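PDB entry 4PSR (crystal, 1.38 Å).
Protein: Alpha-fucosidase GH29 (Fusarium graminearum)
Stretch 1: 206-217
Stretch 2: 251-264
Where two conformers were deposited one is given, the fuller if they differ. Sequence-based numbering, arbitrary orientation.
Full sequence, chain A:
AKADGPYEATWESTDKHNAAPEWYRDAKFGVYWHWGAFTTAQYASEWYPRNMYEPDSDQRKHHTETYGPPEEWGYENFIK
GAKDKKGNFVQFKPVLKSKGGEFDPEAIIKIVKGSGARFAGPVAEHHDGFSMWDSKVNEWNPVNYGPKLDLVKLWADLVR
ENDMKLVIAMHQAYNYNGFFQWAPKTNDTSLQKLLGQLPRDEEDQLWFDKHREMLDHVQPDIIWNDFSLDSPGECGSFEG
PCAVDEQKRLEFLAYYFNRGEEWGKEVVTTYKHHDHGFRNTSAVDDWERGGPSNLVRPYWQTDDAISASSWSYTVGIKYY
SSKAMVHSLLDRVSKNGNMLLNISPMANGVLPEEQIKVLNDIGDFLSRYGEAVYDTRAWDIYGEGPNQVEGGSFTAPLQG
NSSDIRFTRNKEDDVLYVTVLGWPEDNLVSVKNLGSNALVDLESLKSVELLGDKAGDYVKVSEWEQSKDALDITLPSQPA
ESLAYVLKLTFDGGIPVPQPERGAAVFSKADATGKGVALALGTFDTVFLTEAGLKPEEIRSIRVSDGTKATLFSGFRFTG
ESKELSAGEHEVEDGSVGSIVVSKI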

# COMPACT_ATOMS: atom_id res chain seq x y z
N LEU A 206 6.65 2.39 26.13
CA LEU A 206 5.26 2.68 25.82
C LEU A 206 4.96 2.37 24.36
O LEU A 206 3.85 1.89 24.04
CB LEU A 206 4.92 4.13 26.18
CG LEU A 206 3.48 4.57 25.94
CD1 LEU A 206 2.52 3.77 26.82
CD2 LEU A 206 3.32 6.06 26.23
N TRP A 207 5.92 2.57 23.46
CA TRP A 207 5.70 2.24 22.04
C TRP A 207 5.36 0.77 21.90
O TRP A 207 4.40 0.38 21.22
CB TRP A 207 6.96 2.59 21.23
CG TRP A 207 6.86 2.24 19.76
CD1 TRP A 207 6.39 3.03 18.75
CD2 TRP A 207 7.25 1.00 19.17
NE1 TRP A 207 6.45 2.33 17.55
CE2 TRP A 207 6.95 1.08 17.78
CE3 TRP A 207 7.80 -0.19 19.67
CZ2 TRP A 207 7.23 0.04 16.89
CZ3 TRP A 207 8.06 -1.23 18.79
CH2 TRP A 207 7.77 -1.11 17.40
N PHE A 208 6.16 -0.06 22.56
CA PHE A 208 5.94 -1.50 22.58
C PHE A 208 4.66 -1.88 23.32
O PHE A 208 3.85 -2.68 22.81
CB PHE A 208 7.13 -2.25 23.21
CG PHE A 208 6.83 -3.69 23.46
CD1 PHE A 208 7.02 -4.64 22.47
CD2 PHE A 208 6.34 -4.12 24.67
CE1 PHE A 208 6.72 -5.98 22.69
CE2 PHE A 208 6.04 -5.45 24.88
CZ PHE A 208 6.23 -6.37 23.88
N ASP A 209 4.44 -1.29 24.49
CA ASP A 209 3.29 -1.66 25.31
C ASP A 209 1.98 -1.33 24.58
O ASP A 209 0.99 -2.06 24.68
CB ASP A 209 3.30 -0.96 26.66
CG ASP A 209 4.37 -1.48 27.61
OD1 ASP A 209 4.91 -2.57 27.37
OD2 ASP A 209 4.64 -0.79 28.61
N LYS A 210 1.95 -0.22 23.84
CA LYS A 210 0.78 0.14 23.04
C LYS A 210 0.51 -0.93 21.97
O LYS A 210 -0.64 -1.41 21.80
CB LYS A 210 0.97 1.52 22.41
CG LYS A 210 0.74 2.67 23.36
CD LYS A 210 1.23 3.99 22.76
CE LYS A 210 0.77 5.19 23.58
NZ LYS A 210 1.16 6.44 22.86
N HIS A 211 1.54 -1.30 21.21
CA HIS A 211 1.39 -2.37 20.23
C HIS A 211 0.90 -3.67 20.85
O HIS A 211 -0.03 -4.30 20.35
CB HIS A 211 2.71 -2.71 19.56
CG HIS A 211 3.02 -1.94 18.32
ND1 HIS A 211 2.08 -1.71 17.34
CD2 HIS A 211 4.19 -1.43 17.86
CE1 HIS A 211 2.66 -1.09 16.32
NE2 HIS A 211 3.94 -0.91 16.61
N ARG A 212 1.53 -4.08 21.95
CA ARG A 212 1.20 -5.34 22.60
C ARG A 212 -0.25 -5.39 23.07
O ARG A 212 -0.97 -6.38 22.85
CB ARG A 212 2.15 -5.57 23.79
CG ARG A 212 1.68 -6.67 24.73
CD ARG A 212 2.78 -7.18 25.65
NE ARG A 212 3.29 -6.10 26.48
CZ ARG A 212 4.16 -6.25 27.47
NH1 ARG A 212 4.55 -5.18 28.15
NH2 ARG A 212 4.63 -7.45 27.77
N GLU A 213 -0.69 -4.32 23.71
CA GLU A 213 -2.04 -4.23 24.28
C GLU A 213 -3.04 -4.23 23.13
O GLU A 213 -4.04 -4.96 23.15
CB GLU A 213 -2.18 -2.96 25.11
CG GLU A 213 -3.48 -2.85 25.90
CD GLU A 213 -3.51 -1.55 26.66
OE1 GLU A 213 -3.50 -0.51 25.97
OE2 GLU A 213 -3.42 -1.54 27.92
N MET A 214 -2.79 -3.42 22.10
CA MET A 214 -3.70 -3.33 20.97
C MET A 214 -3.80 -4.68 20.27
O MET A 214 -4.90 -5.14 19.92
CB MET A 214 -3.25 -2.23 19.98
CG MET A 214 -4.06 -2.18 18.65
SD MET A 214 -3.55 -3.42 17.44
CE MET A 214 -1.91 -2.81 17.02
N LEU A 215 -2.68 -5.36 20.07
CA LEU A 215 -2.74 -6.54 19.21
C LEU A 215 -3.34 -7.75 19.94
O LEU A 215 -4.00 -8.58 19.31
CB LEU A 215 -1.38 -6.83 18.56
CG LEU A 215 -0.23 -7.42 19.38
CD1 LEU A 215 -0.35 -8.95 19.47
CD2 LEU A 215 1.13 -7.02 18.82
N ASP A 216 -3.15 -7.82 21.26
CA ASP A 216 -3.83 -8.83 22.05
C ASP A 216 -5.34 -8.54 22.13
O ASP A 216 -6.15 -9.47 22.25
CB ASP A 216 -3.23 -8.94 23.46
CG ASP A 216 -1.87 -9.65 23.51
OD1 ASP A 216 -1.56 -10.49 22.63
OD2 ASP A 216 -1.14 -9.39 24.48
N HIS A 217 -5.71 -7.27 22.04
CA HIS A 217 -7.11 -6.84 22.17
C HIS A 217 -7.94 -7.14 20.93
O HIS A 217 -9.10 -7.53 21.04
CB HIS A 217 -7.11 -5.32 22.43
CG HIS A 217 -8.43 -4.73 22.83
ND1 HIS A 217 -9.16 -5.18 23.92
CD2 HIS A 217 -9.08 -3.63 22.37
CE1 HIS A 217 -10.22 -4.41 24.07
NE2 HIS A 217 -10.20 -3.46 23.14
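Stretch 2 251-264: EFLAYYFNRGEEWG

How does the second stretch lie on the first? Both are helical, 206-217 throughout and 251-263 in stretch 2, and they run the same way, their axes 9° from parallel and 10.1 Å apart at closest approach. Phe208 and Phe252 bring the backbones nearest, CA to CA 6.0 Å. Gly264, with positive phi, leaves the second helix in a Schellman motif.

Which side chains interlock? Leu215 is a knob among Phe252, Tyr255, Tyr256 and Arg259. Its CD1 lies 3.9 Å from Tyr255 CE2 and 3.9 Å from Trp263 CH2, while its CD2 is 4.0 Å from both Phe252 CE1 and Tyr256 CD1. In return, Phe252 fits among Trp207, Phe208, His211 and Leu215, and Tyr255 among Phe208, Arg212, Leu215 and Asp216. Such mutual packing suits helices so nearly parallel.

How do the rings meet? Phe252, chi1 in t, stacks face to face on His211, with centroids 4.1 Å apart and planes at 25°; His211 CG comes 3.5 Å from Phe252 CD1. Trp207 CZ3 reaches Phe252 CB at 3.6 Å. Phe208 instead turns its edge toward the face of Tyr255 in an offset arrangement, planes at 88°. Arg212 CD also lies over a face of the Tyr255 ring, 3.6 Å from Tyr255 CZ, so the aliphatic part of the arginine makes a CH-pi contact.

What polar contacts join the helices? Asp216 uses both carboxylate oxygens: OD2 accepts a short hydrogen bond from Tyr255 OH at 2.5 Å, and OD1 forms a salt bridge with Arg259 NE at 2.9 Å. A water extends this cluster, donating to Asp216 OD1 at 2.8 Å and accepting from Trp263 NE1 at 3.0 Å. Within stretch 2, Arg259 NH1 also pairs with Glu262 OE1 at 2.7 Å, so the guanidinium engages carboxylates from both helices.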

# COMPACT_ATOMS: atom_id res chain seq x y z
N GLU A 251 11.44 -6.67 20.04
CA GLU A 251 10.49 -7.30 20.96
C GLU A 251 9.06 -7.26 20.36
O GLU A 251 8.31 -8.22 20.50
CB GLU A 251 10.56 -6.61 22.33
CG GLU A 251 11.82 -7.03 23.11
CD GLU A 251 12.11 -6.17 24.32
OE1 GLU A 251 11.38 -5.22 24.60
OE2 GLU A 251 13.13 -6.46 25.00
N PHE A 252 8.71 -6.15 19.71
CA PHE A 252 7.44 -6.08 18.98
C PHE A 252 7.34 -7.16 17.90
O PHE A 252 6.32 -7.89 17.84
CB PHE A 252 7.23 -4.71 18.32
CG PHE A 252 6.14 -4.74 17.29
CD1 PHE A 252 4.80 -4.89 17.65
CD2 PHE A 252 6.46 -4.69 15.94
CE1 PHE A 252 3.80 -4.97 16.68
CE2 PHE A 252 5.48 -4.77 14.96
CZ PHE A 252 4.15 -4.91 15.33
N LEU A 253 8.35 -7.27 17.03
CA LEU A 253 8.32 -8.23 15.94
C LEU A 253 8.16 -9.65 16.49
O LEU A 253 7.31 -10.43 16.03
CB LEU A 253 9.59 -8.09 15.07
CG LEU A 253 9.71 -6.77 14.31
CD1 LEU A 253 11.09 -6.63 13.67
CD2 LEU A 253 8.61 -6.68 13.22
N ALA A 254 9.00 -10.01 17.46
CA ALA A 254 8.88 -11.35 18.04
C ALA A 254 7.52 -11.60 18.70
O ALA A 254 6.92 -12.66 18.51
CB ALA A 254 10.03 -11.63 19.03
N TYR A 255 7.02 -10.61 19.44
CA TYR A 255 5.73 -10.77 20.12
C TYR A 255 4.59 -10.98 19.13
O TYR A 255 3.81 -11.93 19.26
CB TYR A 255 5.45 -9.59 21.03
CG TYR A 255 4.30 -9.80 21.99
CD1 TYR A 255 4.53 -10.24 23.28
CD2 TYR A 255 2.99 -9.55 21.62
CE1 TYR A 255 3.50 -10.43 24.17
CE2 TYR A 255 1.95 -9.72 22.51
CZ TYR A 255 2.23 -10.17 23.80
OH TYR A 255 1.21 -10.35 24.71
N TYR A 256 4.53 -10.14 18.12
CA TYR A 256 3.47 -10.24 17.13
C TYR A 256 3.59 -11.53 16.32
O TYR A 256 2.58 -12.22 16.11
CB TYR A 256 3.52 -9.02 16.22
CG TYR A 256 2.37 -8.92 15.21
CD1 TYR A 256 1.08 -9.33 15.54
CD2 TYR A 256 2.58 -8.39 13.94
CE1 TYR A 256 0.02 -9.18 14.63
CE2 TYR A 256 1.53 -8.25 13.03
CZ TYR A 256 0.26 -8.65 13.39
OH TYR A 256 -0.76 -8.49 12.46
N PHE A 257 4.79 -11.88 15.85
CA PHE A 257 4.95 -13.08 15.05
C PHE A 257 4.66 -14.34 15.89
O PHE A 257 4.09 -15.31 15.39
CB PHE A 257 6.35 -13.14 14.41
CG PHE A 257 6.65 -12.02 13.46
CD1 PHE A 257 5.65 -11.23 12.90
CD2 PHE A 257 7.97 -11.75 13.10
CE1 PHE A 257 5.96 -10.20 12.03
CE2 PHE A 257 8.29 -10.70 12.24
CZ PHE A 257 7.28 -9.95 11.68
N ASN A 258 4.99 -14.31 17.18
CA ASN A 258 4.62 -15.43 18.06
C ASN A 258 3.11 -15.51 18.27
O ASN A 258 2.55 -16.60 18.29
CB ASN A 258 5.33 -15.32 19.41
CG ASN A 258 6.78 -15.74 19.33
OD1 ASN A 258 7.13 -16.60 18.52
ND2 ASN A 258 7.62 -15.16 20.18
N ARG A 259 2.46 -14.37 18.46
CA ARG A 259 1.01 -14.40 18.61
C ARG A 259 0.36 -14.94 17.34
O ARG A 259 -0.61 -15.68 17.42
CB ARG A 259 0.45 -13.02 18.95
CG ARG A 259 0.74 -12.55 20.37
CD ARG A 259 0.30 -13.54 21.41
NE ARG A 259 0.10 -12.90 22.71
CZ ARG A 259 0.12 -13.52 23.88
NH1 ARG A 259 0.33 -14.83 23.94
NH2 ARG A 259 -0.08 -12.83 25.00
N GLY A 260 0.87 -14.58 16.16
CA GLY A 260 0.31 -15.09 14.92
C GLY A 260 0.32 -16.60 14.90
O GLY A 260 -0.67 -17.24 14.51
N GLU A 261 1.44 -17.18 15.29
CA GLU A 261 1.57 -18.63 15.38
C GLU A 261 0.54 -19.19 16.36
O GLU A 261 -0.11 -20.18 16.08
CB GLU A 261 2.97 -19.00 15.83
CG GLU A 261 4.06 -18.68 14.82
CD GLU A 261 4.50 -19.89 14.01
OE1 GLU A 261 3.83 -20.94 14.08
OE2 GLU A 261 5.53 -19.78 13.31
N GLU A 262 0.39 -18.55 17.51
CA GLU A 262 -0.55 -19.00 18.53
C GLU A 262 -1.99 -18.97 18.03
O GLU A 262 -2.79 -19.86 18.30
CB GLU A 262 -0.41 -18.12 19.77
CG GLU A 262 -1.33 -18.47 20.90
CD GLU A 262 -1.18 -17.53 22.08
OE1 GLU A 262 -0.19 -16.76 22.12
OE2 GLU A 262 -2.06 -17.57 22.97
N TRP A 263 -2.31 -17.91 17.28
CA TRP A 263 -3.65 -17.72 16.76
C TRP A 263 -3.95 -18.62 15.55
O TRP A 263 -5.10 -18.72 15.13
CB TRP A 263 -3.84 -16.27 16.32
CG TRP A 263 -3.64 -15.22 17.35
CD1 TRP A 263 -3.75 -15.34 18.71
CD2 TRP A 263 -3.30 -13.86 17.09
NE1 TRP A 263 -3.48 -14.11 19.31
CE2 TRP A 263 -3.21 -13.20 18.33
CE3 TRP A 263 -3.06 -13.15 15.92
CZ2 TRP A 263 -2.88 -11.84 18.42
CZ3 TRP A 263 -2.74 -11.80 16.02
CH2 TRP A 263 -2.65 -11.18 17.25
N GLY A 264 -2.93 -19.23 14.96
CA GLY A 264 -3.08 -20.00 13.74
C GLY A 264 -3.31 -19.15 12.50
O GLY A 264 -4.03 -19.56 11.59
O HOH W 1 -3.15 -12.69 21.98